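Local coordinates for protein serine acetyltransferase (Entamoeba histolytica, PDB 3Q1X) that probably transfers an acetyl group to the hydroxyl of serine during cysteine biosynthesis, and holds L-serine in this crystal, at residues 32-37 with 159-164; 140-143 with 149-152; 21-26 with 105-110; 9-14 with 99-104. All coordinates share one frame; numbering follows the deposited sequence.

Interaction 1: 32-37 with 159-164; sequences KKVFTE and HSYTSI
The odd thing here is a phenol oxygen set against a methyl group: Y161 OH lies 3.4 Å from V34 CG1, a polar atom on an apolar one. The same methyl reaches the ring beside it, with V34 CG1 3.7 Å from Y161 CZ, and the two side chains cross at about a right angle. Y161 gets there because its CG is anti to the backbone N (chi1 -170°), which sends the ring out from helix 150-162 toward the extended loop before F35. At the other end of the tyrosine, F35 CE2 packs 3.8 Å from Y161 CB, so V34 and F35 grip the side chain near its tip and near its root. These touches are van der Waals ones, and the backbones stay well apart, the nearest CA atoms being 8.5 Å from each other at F35 and Y161. Just past Y161 the helix ends. T162 OG1 accepts from I164 N at 3.2 Å in an ST turn, and S163, with positive phi, redirects the chain. F35 is the N-cap residue of helix 36-45, and its side chain also touches V135 of helix 128-144. Y161 leans on L38 in helix 36-45 as well, while its backbone O bonds to S160 of a neighbouring subunit; beyond I164 the chain enters strand 165-166, the start of the left-handed beta-helix.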
loop_
_atom_site.group_PDB
_atom_site.type_symbol
_atom_site.label_atom_id
_atom_site.label_comp_id
_atom_site.label_asym_id
_atom_site.label_seq_id
_atom_site.Cartn_x
_atom_site.Cartn_y
_atom_site.Cartn_z
ATOM N N LYS A 32 5.621 18.792 1.568
ATOM C CA LYS A 32 5.688 17.341 1.532
ATOM C C LYS A 32 6.837 16.898 0.623
ATOM O O LYS A 32 7.244 17.632 -0.290
ATOM C CB LYS A 32 4.356 16.750 1.033
ATOM C CG LYS A 32 3.060 17.359 1.634
ATOM C CD LYS A 32 3.027 17.409 3.172
ATOM C CE LYS A 32 3.086 16.032 3.821
ATOM N NZ LYS A 32 1.748 15.516 4.221
ATOM N N LYS A 33 7.360 15.703 0.886
ATOM C CA LYS A 33 8.369 15.090 0.029
ATOM C C LYS A 33 7.896 13.704 -0.388
ATOM O O LYS A 33 7.765 12.803 0.441
ATOM C CB LYS A 33 9.714 15.011 0.751
ATOM N N VAL A 34 7.617 13.552 -1.681
ATOM C CA VAL A 34 7.214 12.266 -2.248
ATOM C C VAL A 34 8.182 11.890 -3.373
ATOM O O VAL A 34 9.059 12.686 -3.721
ATOM C CB VAL A 34 5.753 12.298 -2.767
ATOM C CG1 VAL A 34 4.770 12.500 -1.606
ATOM C CG2 VAL A 34 5.568 13.365 -3.834
ATOM N N PHE A 35 8.029 10.692 -3.940
ATOM C CA PHE A 35 8.900 10.268 -5.042
ATOM C C PHE A 35 9.005 11.291 -6.177
ATOM O O PHE A 35 8.063 12.046 -6.457
ATOM C CB PHE A 35 8.536 8.869 -5.556
ATOM C CG PHE A 35 7.179 8.771 -6.206
ATOM C CD1 PHE A 35 7.048 8.890 -7.583
ATOM C CD2 PHE A 35 6.048 8.476 -5.450
ATOM C CE1 PHE A 35 5.800 8.764 -8.195
ATOM C CE2 PHE A 35 4.791 8.354 -6.049
ATOM C CZ PHE A 35 4.669 8.495 -7.425
ATOM N N THR A 36 10.163 11.292 -6.833
ATOM C CA THR A 36 10.593 12.418 -7.664
ATOM C C THR A 36 9.570 12.847 -8.712
ATOM O O THR A 36 9.231 14.030 -8.783
ATOM C CB THR A 36 11.966 12.162 -8.325
ATOM O OG1 THR A 36 12.903 11.745 -7.329
ATOM C CG2 THR A 36 12.487 13.428 -8.996
ATOM N N GLU A 37 9.067 11.886 -9.491
ATOM C CA GLU A 37 8.167 12.181 -10.608
ATOM C C GLU A 37 6.898 12.895 -10.140
ATOM O O GLU A 37 6.498 13.882 -10.741
ATOM C CB GLU A 37 7.828 10.921 -11.412
ATOM C CG GLU A 37 9.041 10.216 -12.056
ATOM C CD GLU A 37 9.669 9.142 -11.174
ATOM O OE1 GLU A 37 9.585 9.232 -9.925
ATOM O OE2 GLU A 37 10.257 8.189 -11.737
ATOM N N HIS A 159 2.447 2.613 -7.477
ATOM C CA HIS A 159 1.984 1.379 -6.871
ATOM C C HIS A 159 2.311 1.316 -5.366
ATOM O O HIS A 159 1.442 1.024 -4.545
ATOM C CB HIS A 159 2.617 0.223 -7.661
ATOM C CG HIS A 159 1.955 -1.110 -7.488
ATOM N ND1 HIS A 159 0.687 -1.276 -6.973
ATOM C CD2 HIS A 159 2.390 -2.347 -7.822
ATOM C CE1 HIS A 159 0.387 -2.563 -6.964
ATOM N NE2 HIS A 159 1.401 -3.235 -7.475
ATOM N N SER A 160 3.553 1.639 -5.001
ATOM C CA SER A 160 3.984 1.608 -3.590
ATOM C C SER A 160 3.323 2.700 -2.751
ATOM O O SER A 160 2.957 2.486 -1.593
ATOM C CB SER A 160 5.509 1.741 -3.490
ATOM O OG SER A 160 6.175 0.651 -4.111
ATOM N N TYR A 161 3.172 3.875 -3.357
ATOM C CA TYR A 161 2.631 5.042 -2.648
ATOM C C TYR A 161 1.110 4.996 -2.388
ATOM O O TYR A 161 0.652 5.468 -1.342
ATOM C CB TYR A 161 3.048 6.330 -3.382
ATOM C CG TYR A 161 2.743 7.587 -2.608
ATOM C CD1 TYR A 161 3.436 7.884 -1.431
ATOM C CD2 TYR A 161 1.756 8.469 -3.033
ATOM C CE1 TYR A 161 3.158 9.033 -0.699
ATOM C CE2 TYR A 161 1.465 9.632 -2.308
ATOM C CZ TYR A 161 2.178 9.907 -1.152
ATOM O OH TYR A 161 1.885 11.042 -0.425
ATOM N N THR A 162 0.348 4.421 -3.317
ATOM C CA THR A 162 -1.122 4.502 -3.312
ATOM C C THR A 162 -1.793 3.128 -3.383
ATOM O O THR A 162 -3.011 3.027 -3.219
ATOM C CB THR A 162 -1.611 5.278 -4.550
ATOM O OG1 THR A 162 -1.247 4.549 -5.724
ATOM C CG2 THR A 162 -0.992 6.678 -4.604
ATOM N N SER A 163 -1.006 2.092 -3.665
ATOM C CA SER A 163 -1.520 0.717 -3.862
ATOM C C SER A 163 -2.453 0.602 -5.070
ATOM O O SER A 163 -3.223 -0.363 -5.176
ATOM C CB SER A 163 -2.204 0.169 -2.593
ATOM O OG SER A 163 -1.429 0.405 -1.435
ATOM N N ILE A 164 -2.383 1.599 -5.952
ATOM C CA ILE A 164 -3.069 1.620 -7.245
ATOM C C ILE A 164 -2.072 1.175 -8.321
ATOM O O ILE A 164 -0.955 1.703 -8.399
ATOM C CB ILE A 164 -3.631 3.024 -7.572
ATOM C CG1 ILE A 164 -4.606 3.497 -6.487
ATOM C CG2 ILE A 164 -4.298 3.047 -8.968
ATOM C CD1 ILE A 164 -5.004 4.950 -6.626
#

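Interaction 2: 140-143 with 149-152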
loop_
_atom_site.group_PDB
_atom_site.type_symbol
_atom_site.label_atom_id
_atom_site.label_comp_id
_atom_site.label_asym_id
_atom_site.label_seq_id
_atom_site.Cartn_x
_atom_site.Cartn_y
_atom_site.Cartn_z
ATOM N N HIS A 140 2.288 7.055 -19.520
ATOM C CA HIS A 140 1.662 6.616 -20.764
ATOM C C HIS A 140 2.303 7.212 -22.024
ATOM O O HIS A 140 2.407 6.520 -23.045
ATOM C CB HIS A 140 0.148 6.866 -20.751
ATOM C CG HIS A 140 -0.561 6.300 -21.941
ATOM N ND1 HIS A 140 -0.601 4.950 -22.212
ATOM C CD2 HIS A 140 -1.239 6.906 -22.945
ATOM C CE1 HIS A 140 -1.276 4.748 -23.329
ATOM N NE2 HIS A 140 -1.683 5.917 -23.788
ATOM N N VAL A 141 2.753 8.469 -21.956
ATOM C CA VAL A 141 3.444 9.088 -23.111
ATOM C C VAL A 141 4.757 8.355 -23.424
ATOM O O VAL A 141 5.090 8.125 -24.591
ATOM C CB VAL A 141 3.659 10.615 -22.935
ATOM C CG1 VAL A 141 4.320 11.210 -24.167
ATOM C CG2 VAL A 141 2.332 11.307 -22.704
ATOM N N LEU A 142 5.487 7.978 -22.374
ATOM C CA LEU A 142 6.653 7.113 -22.511
ATOM C C LEU A 142 6.302 5.792 -23.189
ATOM O O LEU A 142 6.994 5.372 -24.124
ATOM C CB LEU A 142 7.314 6.860 -21.157
ATOM C CG LEU A 142 8.193 7.983 -20.609
ATOM C CD1 LEU A 142 8.725 7.597 -19.250
ATOM C CD2 LEU A 142 9.344 8.271 -21.562
ATOM N N TYR A 143 5.226 5.150 -22.737
ATOM C CA TYR A 143 4.798 3.890 -23.325
ATOM C C TYR A 143 4.475 4.100 -24.807
ATOM O O TYR A 143 4.891 3.315 -25.664
ATOM C CB TYR A 143 3.593 3.292 -22.581
ATOM C CG TYR A 143 3.269 1.878 -23.026
ATOM C CD1 TYR A 143 3.835 0.770 -22.386
ATOM C CD2 TYR A 143 2.426 1.649 -24.117
ATOM C CE1 TYR A 143 3.551 -0.533 -22.812
ATOM C CE2 TYR A 143 2.143 0.364 -24.553
ATOM C CZ TYR A 143 2.699 -0.721 -23.899
ATOM O OH TYR A 143 2.412 -1.992 -24.342
ATOM N N TYR A 149 10.445 -0.045 -20.015
ATOM C CA TYR A 149 11.110 -0.296 -18.741
ATOM C C TYR A 149 10.888 0.799 -17.694
ATOM O O TYR A 149 10.266 0.560 -16.639
ATOM C CB TYR A 149 12.606 -0.509 -18.975
ATOM C CG TYR A 149 12.930 -1.878 -19.543
ATOM C CD1 TYR A 149 12.769 -2.138 -20.904
ATOM C CD2 TYR A 149 13.389 -2.910 -18.724
ATOM C CE1 TYR A 149 13.049 -3.389 -21.439
ATOM C CE2 TYR A 149 13.678 -4.178 -19.255
ATOM C CZ TYR A 149 13.499 -4.401 -20.617
ATOM O OH TYR A 149 13.774 -5.634 -21.172
ATOM N N TYR A 150 11.411 1.993 -17.965
ATOM C CA TYR A 150 11.318 3.067 -16.982
ATOM C C TYR A 150 9.867 3.495 -16.704
ATOM O O TYR A 150 9.521 3.779 -15.551
ATOM C CB TYR A 150 12.243 4.259 -17.320
ATOM C CG TYR A 150 11.952 5.476 -16.473
ATOM C CD1 TYR A 150 12.148 5.463 -15.085
ATOM C CD2 TYR A 150 11.449 6.630 -17.054
ATOM C CE1 TYR A 150 11.841 6.587 -14.306
ATOM C CE2 TYR A 150 11.158 7.748 -16.298
ATOM C CZ TYR A 150 11.350 7.727 -14.931
ATOM O OH TYR A 150 11.040 8.855 -14.203
ATOM N N CYS A 151 9.015 3.511 -17.738
ATOM C CA CYS A 151 7.588 3.853 -17.540
ATOM C C CYS A 151 6.901 2.879 -16.577
ATOM O O CYS A 151 6.036 3.283 -15.802
ATOM C CB CYS A 151 6.818 3.971 -18.872
ATOM S SG CYS A 151 6.679 2.435 -19.863
ATOM N N ARG A 152 7.311 1.610 -16.601
ATOM C CA ARG A 152 6.829 0.661 -15.603
ATOM C C ARG A 152 7.382 0.952 -14.204
ATOM O O ARG A 152 6.639 0.874 -13.222
ATOM C CB ARG A 152 7.118 -0.788 -16.009
ATOM C CG ARG A 152 6.692 -1.805 -14.948
ATOM C CD ARG A 152 5.170 -1.878 -14.748
ATOM N NE ARG A 152 4.798 -2.900 -13.761
ATOM C CZ ARG A 152 4.616 -4.194 -14.026
ATOM N NH1 ARG A 152 4.756 -4.668 -15.263
ATOM N NH2 ARG A 152 4.293 -5.024 -13.046
#
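This is the turn end of a helical hairpin: the loop after helix 128-144 reverses the chain into helix 150-162, and L142 and C151 meet across the bend. The CA atoms of L142 and C151 are only 6.0 Å apart, close for two helices. L142 CB sits 3.7 Å from C151 CB, the two beta carbons touching directly. Farther out, L142 runs on to Y150, the residue just before C151. Its CD1 methyl, L142 CD1, reaches Y150 CD2 at 3.6 Å, the two side chains crossing at a slant, so the leucine is wedged between a tyrosine ring and the cysteine methylene. The cysteine sulfur turns toward Y143. With chi1 at 64°, C151 SG stands between the backbone N and the carbonyl carbon of its own residue, and this brings it to the rim of the tyrosine ring, 4.2 Å from Y143 CD1. The sulfur lies 82° off the normal of the Y143 ring: an edge-on sulfur-aromatic contact, not one over the face. The second helix starts firmly, since the carboxylate of E147 accepts the backbone N-H groups of Y149, Y150 and C151. Y143 OH extends beyond the hairpin to E188, in the beta-helix part of the chain. L142 also packs on C88 and I92 of helix 82-113, and the Y150 ring lies along helix 59-79, so helices 82-113 and 59-79 pack against the hairpin's inner residues.

Interaction 3: 21-26 with 105-110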
loop_
_atom_site.group_PDB
_atom_site.type_symbol
_atom_site.label_atom_id
_atom_site.label_comp_id
_atom_site.label_asym_id
_atom_site.label_seq_id
_atom_site.Cartn_x
_atom_site.Cartn_y
_atom_site.Cartn_z
ATOM N N ASP A 21 -10.752 29.905 -10.531
ATOM C CA ASP A 21 -10.258 30.121 -9.158
ATOM C C ASP A 21 -10.135 28.845 -8.321
ATOM O O ASP A 21 -9.274 28.762 -7.442
ATOM C CB ASP A 21 -11.116 31.165 -8.442
ATOM C CG ASP A 21 -11.600 32.239 -9.389
ATOM O OD1 ASP A 21 -10.865 33.233 -9.592
ATOM O OD2 ASP A 21 -12.691 32.054 -9.980
ATOM N N ALA A 22 -10.991 27.867 -8.610
ATOM C CA ALA A 22 -10.973 26.564 -7.940
ATOM C C ALA A 22 -9.644 25.821 -8.104
ATOM O O ALA A 22 -9.316 24.942 -7.297
ATOM C CB ALA A 22 -12.125 25.704 -8.436
ATOM N N PHE A 23 -8.884 26.189 -9.136
ATOM C CA PHE A 23 -7.586 25.581 -9.412
ATOM C C PHE A 23 -6.455 26.448 -8.856
ATOM O O PHE A 23 -5.280 26.203 -9.122
ATOM C CB PHE A 23 -7.416 25.348 -10.919
ATOM C CG PHE A 23 -8.460 24.444 -11.510
ATOM C CD1 PHE A 23 -8.307 23.055 -11.459
ATOM C CD2 PHE A 23 -9.601 24.972 -12.118
ATOM C CE1 PHE A 23 -9.270 22.212 -12.004
ATOM C CE2 PHE A 23 -10.571 24.129 -12.661
ATOM C CZ PHE A 23 -10.407 22.749 -12.605
ATOM N N HIS A 24 -6.827 27.453 -8.069
ATOM C CA HIS A 24 -5.861 28.365 -7.478
ATOM C C HIS A 24 -6.002 28.427 -5.955
ATOM O O HIS A 24 -7.044 28.071 -5.395
ATOM C CB HIS A 24 -6.029 29.776 -8.061
ATOM C CG HIS A 24 -5.498 29.936 -9.455
ATOM N ND1 HIS A 24 -4.190 29.662 -9.796
ATOM C CD2 HIS A 24 -6.094 30.386 -10.586
ATOM C CE1 HIS A 24 -4.008 29.922 -11.079
ATOM N NE2 HIS A 24 -5.149 30.355 -11.583
ATOM N N SER A 25 -4.939 28.885 -5.301
ATOM C CA SER A 25 -4.954 29.160 -3.869
ATOM C C SER A 25 -3.885 30.180 -3.489
ATOM O O SER A 25 -2.793 30.188 -4.066
ATOM C CB SER A 25 -4.722 27.876 -3.074
ATOM O OG SER A 25 -4.944 28.096 -1.694
ATOM N N LYS A 26 -4.210 31.025 -2.509
ATOM C CA LYS A 26 -3.238 31.950 -1.907
ATOM C C LYS A 26 -2.568 31.333 -0.676
ATOM O O LYS A 26 -1.682 31.946 -0.066
ATOM C CB LYS A 26 -3.924 33.253 -1.481
ATOM C CG LYS A 26 -4.613 34.025 -2.592
ATOM C CD LYS A 26 -5.405 35.181 -2.007
ATOM C CE LYS A 26 -6.143 35.968 -3.073
ATOM N NZ LYS A 26 -6.565 37.298 -2.550
ATOM N N THR A 105 -9.964 17.996 -15.866
ATOM C CA THR A 105 -11.216 17.229 -15.985
ATOM C C THR A 105 -11.278 16.076 -14.976
ATOM O O THR A 105 -12.341 15.804 -14.400
ATOM C CB THR A 105 -11.474 16.679 -17.417
ATOM O OG1 THR A 105 -10.581 15.594 -17.707
ATOM C CG2 THR A 105 -11.344 17.773 -18.486
ATOM N N ASP A 106 -10.151 15.402 -14.752
ATOM C CA ASP A 106 -10.075 14.366 -13.713
ATOM C C ASP A 106 -10.441 14.920 -12.328
ATOM O O ASP A 106 -11.119 14.256 -11.532
ATOM C CB ASP A 106 -8.680 13.728 -13.675
ATOM C CG ASP A 106 -8.269 13.132 -15.014
ATOM O OD1 ASP A 106 -9.130 12.583 -15.740
ATOM O OD2 ASP A 106 -7.076 13.214 -15.353
ATOM N N LEU A 107 -9.987 16.134 -12.037
ATOM C CA LEU A 107 -10.323 16.786 -10.769
ATOM C C LEU A 107 -11.809 17.086 -10.658
ATOM O O LEU A 107 -12.429 16.799 -9.634
ATOM C CB LEU A 107 -9.513 18.062 -10.580
ATOM C CG LEU A 107 -8.037 17.908 -10.262
ATOM C CD1 LEU A 107 -7.368 19.237 -10.460
ATOM C CD2 LEU A 107 -7.806 17.408 -8.827
ATOM N N ILE A 108 -12.373 17.645 -11.722
ATOM C CA ILE A 108 -13.818 17.875 -11.815
ATOM C C ILE A 108 -14.597 16.589 -11.533
ATOM O O ILE A 108 -15.542 16.591 -10.733
ATOM C CB ILE A 108 -14.197 18.446 -13.198
ATOM C CG1 ILE A 108 -13.583 19.842 -13.351
ATOM C CG2 ILE A 108 -15.718 18.500 -13.360
ATOM C CD1 ILE A 108 -13.538 20.371 -14.771
ATOM N N ALA A 109 -14.163 15.491 -12.156
ATOM C CA ALA A 109 -14.780 14.180 -11.967
ATOM C C ALA A 109 -14.650 13.694 -10.522
ATOM O O ALA A 109 -15.592 13.126 -9.963
ATOM C CB ALA A 109 -14.166 13.160 -12.923
ATOM N N ALA A 110 -13.484 13.916 -9.924
ATOM C CA ALA A 110 -13.239 13.526 -8.535
ATOM C C ALA A 110 -14.194 14.254 -7.595
ATOM O O ALA A 110 -14.854 13.631 -6.769
ATOM C CB ALA A 110 -11.799 13.807 -8.149
#
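F23 is the one side chain through which segment 21-26 meets helix 82-113, and it does so at L107 and I108. The run begins at D21, whose carbonyl O receives the backbone N-H of H24, with H24 N 2.8 Å from D21 O; this closes a single 3-10 turn over D21, A22 and F23. F23 itself has CG anti to its own carbonyl carbon (chi1 -60°), a setting that carries the ring away from the turn and over to the helix. It meets the helix with its edge. L107 CD1 lies practically in the ring plane, 3.9 Å from F23 CE1 and 4.1 Å from F23 CD1, while the phenylalanine and leucine side chains lie alongside one another, pointing opposite ways. I108 adds a looser touch at the same rim, I108 CG1 being 4.4 Å from F23 CZ. The ring also makes a cation-pi contact with K104, one turn earlier on that helix, and packs on L120 of helix 120-126. After F23 the chain straightens and leaves the helix. H24 bonds through ND1 to D48 OD2, which also accepts the backbone N-H of S25, so one carboxylate oxygen ties down two successive residues. Between the two segments the contact is apolar packing within the all-helical N-terminal part: an aromatic presented by a 3-10 turn, in the connection between helices 2-18 and 36-45, fills in against the long helix 82-113.

Interaction 4: 9-14 with 99-104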
loop_
_atom_site.group_PDB
_atom_site.type_symbol
_atom_site.label_atom_id
_atom_site.label_comp_id
_atom_site.label_asym_id
_atom_site.label_seq_id
_atom_site.Cartn_x
_atom_site.Cartn_y
_atom_site.Cartn_z
ATOM N N ALA A 9 6.975 25.513 -20.776
ATOM C CA ALA A 9 6.758 26.159 -19.476
ATOM C C ALA A 9 6.003 27.475 -19.611
ATOM O O ALA A 9 5.210 27.832 -18.741
ATOM C CB ALA A 9 8.075 26.386 -18.756
ATOM N N HIS A 10 6.263 28.197 -20.701
ATOM C CA HIS A 10 5.516 29.414 -20.999
ATOM C C HIS A 10 4.022 29.124 -21.199
ATOM O O HIS A 10 3.184 29.825 -20.632
ATOM C CB HIS A 10 6.089 30.148 -22.213
ATOM C CG HIS A 10 5.297 31.357 -22.601
ATOM N ND1 HIS A 10 5.302 32.519 -21.859
ATOM C CD2 HIS A 10 4.447 31.575 -23.633
ATOM C CE1 HIS A 10 4.500 33.404 -22.425
ATOM N NE2 HIS A 10 3.969 32.857 -23.502
ATOM N N GLN A 11 3.705 28.104 -22.002
ATOM C CA GLN A 11 2.316 27.705 -22.267
ATOM C C GLN A 11 1.597 27.257 -20.989
ATOM O O GLN A 11 0.497 27.727 -20.700
ATOM C CB GLN A 11 2.231 26.623 -23.356
ATOM C CG GLN A 11 0.807 26.098 -23.572
ATOM C CD GLN A 11 0.629 25.281 -24.842
ATOM O OE1 GLN A 11 1.597 24.850 -25.471
ATOM N NE2 GLN A 11 -0.629 25.043 -25.211
ATOM N N LEU A 12 2.236 26.366 -20.233
ATOM C CA LEU A 12 1.716 25.899 -18.942
ATOM C C LEU A 12 1.486 27.056 -17.959
ATOM O O LEU A 12 0.495 27.070 -17.219
ATOM C CB LEU A 12 2.660 24.856 -18.334
ATOM C CG LEU A 12 2.721 23.463 -18.976
ATOM C CD1 LEU A 12 3.867 22.650 -18.377
ATOM C CD2 LEU A 12 1.408 22.697 -18.850
ATOM N N TYR A 13 2.389 28.032 -17.967
ATOM C CA TYR A 13 2.234 29.200 -17.101
ATOM C C TYR A 13 1.017 30.050 -17.472
ATOM O O TYR A 13 0.272 30.497 -16.590
ATOM C CB TYR A 13 3.511 30.046 -17.088
ATOM C CG TYR A 13 3.418 31.252 -16.181
ATOM C CD1 TYR A 13 3.415 31.107 -14.793
ATOM C CD2 TYR A 13 3.324 32.539 -16.712
ATOM C CE1 TYR A 13 3.322 32.216 -13.954
ATOM C CE2 TYR A 13 3.234 33.653 -15.885
ATOM C CZ TYR A 13 3.235 33.482 -14.508
ATOM O OH TYR A 13 3.144 34.580 -13.687
ATOM N N GLU A 14 0.830 30.274 -18.774
ATOM C CA GLU A 14 -0.314 31.023 -19.296
ATOM C C GLU A 14 -1.634 30.313 -18.996
ATOM O O GLU A 14 -2.644 30.960 -18.695
ATOM C CB GLU A 14 -0.158 31.260 -20.802
ATOM C CG GLU A 14 0.836 32.367 -21.169
ATOM C CD GLU A 14 0.403 33.747 -20.681
ATOM O OE1 GLU A 14 -0.715 34.189 -21.029
ATOM O OE2 GLU A 14 1.185 34.394 -19.950
ATOM N N ILE A 99 -2.150 17.150 -21.300
ATOM C CA ILE A 99 -2.265 16.443 -20.025
ATOM C C ILE A 99 -2.803 17.364 -18.923
ATOM O O ILE A 99 -3.680 16.968 -18.155
ATOM C CB ILE A 99 -0.922 15.779 -19.627
ATOM C CG1 ILE A 99 -0.556 14.713 -20.669
ATOM C CG2 ILE A 99 -1.005 15.206 -18.208
ATOM C CD1 ILE A 99 0.859 14.190 -20.578
ATOM N N LYS A 100 -2.284 18.592 -18.856
ATOM C CA LYS A 100 -2.766 19.583 -17.885
ATOM C C LYS A 100 -4.286 19.780 -18.008
ATOM O O LYS A 100 -5.005 19.758 -17.011
ATOM C CB LYS A 100 -2.033 20.922 -18.064
ATOM C CG LYS A 100 -2.621 22.090 -17.264
ATOM C CD LYS A 100 -2.454 21.888 -15.756
ATOM C CE LYS A 100 -3.328 22.857 -14.973
ATOM N NZ LYS A 100 -3.234 24.250 -15.487
ATOM N N ARG A 101 -4.762 19.960 -19.242
ATOM C CA ARG A 101 -6.201 20.081 -19.509
ATOM C C ARG A 101 -6.960 18.830 -19.050
ATOM O O ARG A 101 -8.000 18.929 -18.392
ATOM C CB ARG A 101 -6.443 20.373 -20.997
ATOM C CG ARG A 101 -5.959 21.761 -21.411
ATOM C CD ARG A 101 -6.272 22.127 -22.865
ATOM N NE ARG A 101 -5.405 21.458 -23.837
ATOM C CZ ARG A 101 -4.325 21.999 -24.410
ATOM N NH1 ARG A 101 -3.946 23.243 -24.135
ATOM N NH2 ARG A 101 -3.622 21.286 -25.275
ATOM N N THR A 102 -6.409 17.654 -19.343
ATOM C CA THR A 102 -7.070 16.415 -18.956
ATOM C C THR A 102 -7.112 16.267 -17.436
ATOM O O THR A 102 -8.121 15.822 -16.878
ATOM C CB THR A 102 -6.383 15.185 -19.566
ATOM O OG1 THR A 102 -6.337 15.328 -20.984
ATOM C CG2 THR A 102 -7.152 13.919 -19.217
ATOM N N LEU A 103 -6.016 16.634 -16.772
ATOM C CA LEU A 103 -5.942 16.513 -15.312
ATOM C C LEU A 103 -6.978 17.408 -14.632
ATOM O O LEU A 103 -7.521 17.051 -13.584
ATOM C CB LEU A 103 -4.531 16.819 -14.801
ATOM C CG LEU A 103 -3.493 15.706 -14.991
ATOM C CD1 LEU A 103 -2.126 16.210 -14.564
ATOM C CD2 LEU A 103 -3.853 14.440 -14.212
ATOM N N LYS A 104 -7.268 18.558 -15.240
ATOM C CA LYS A 104 -8.338 19.417 -14.732
ATOM C C LYS A 104 -9.676 18.682 -14.759
ATOM O O LYS A 104 -10.432 18.745 -13.782
ATOM C CB LYS A 104 -8.419 20.731 -15.517
ATOM C CG LYS A 104 -7.338 21.722 -15.126
ATOM C CD LYS A 104 -7.413 22.979 -15.980
ATOM C CE LYS A 104 -8.538 23.894 -15.527
ATOM N NZ LYS A 104 -8.759 25.023 -16.488
HETATM O O HOH W 1 -0.609 24.897 -16.041
#
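L12 and K100 make a buried, apolar touch between these two helices, whereas Q11 and R101, farther out, are a more exposed pair of donors that is not bonded. On the inside, L12 CD2 rests 4.0 Å from K100 CB, so the leucine meets the root of the lysine and not its charge. From that root the lysine turns: CG is anti to the backbone N, then the chain bends at chi2 (67°) and carries the ammonium group along the interface. There a water spans the gap, giving a hydrogen bond to L12 O at 2.7 Å and accepting one from K100 NZ at 2.8 Å. D19 supplies the charge partner of K100 NZ through a salt bridge. On the outside, Q11 NE2 comes to the edge of the R101 guanidinium, 3.9 Å from R101 NH1. Both are N-H groups, the amide and guanidinium planes are 46° apart, and the pair is mere proximity. The backbones keep some distance, 7.8 Å between the CA atoms of L12 and K100. Helix 36-45 packs against both helices, with I44 on L12 and F45 on K100, while I99 and T102 on helix 82-113 pack on helix 128-144.

All four contacts lie in the helical N-terminal part of the chain. Interactions 3 and 4 share helix 82-113, their centres 13 Å apart, and meet where F23 CE2 lies 3.5 Å from K104 CE. Interactions 1 and 2 share helix 150-162, centres 16 Å apart, and join through a probable hydrogen bond of 2.7 Å between E37 OE2 and Y150 OH. The two pairs are linked by packing of V141 CG2 on I99 CD1 (3.9 Å), between interactions 2 and 4. In interaction 2 the Y143 side chain is about 9 Å from a bound serine, too far to touch it; the serine pocket includes A206, H208, R222 and H223.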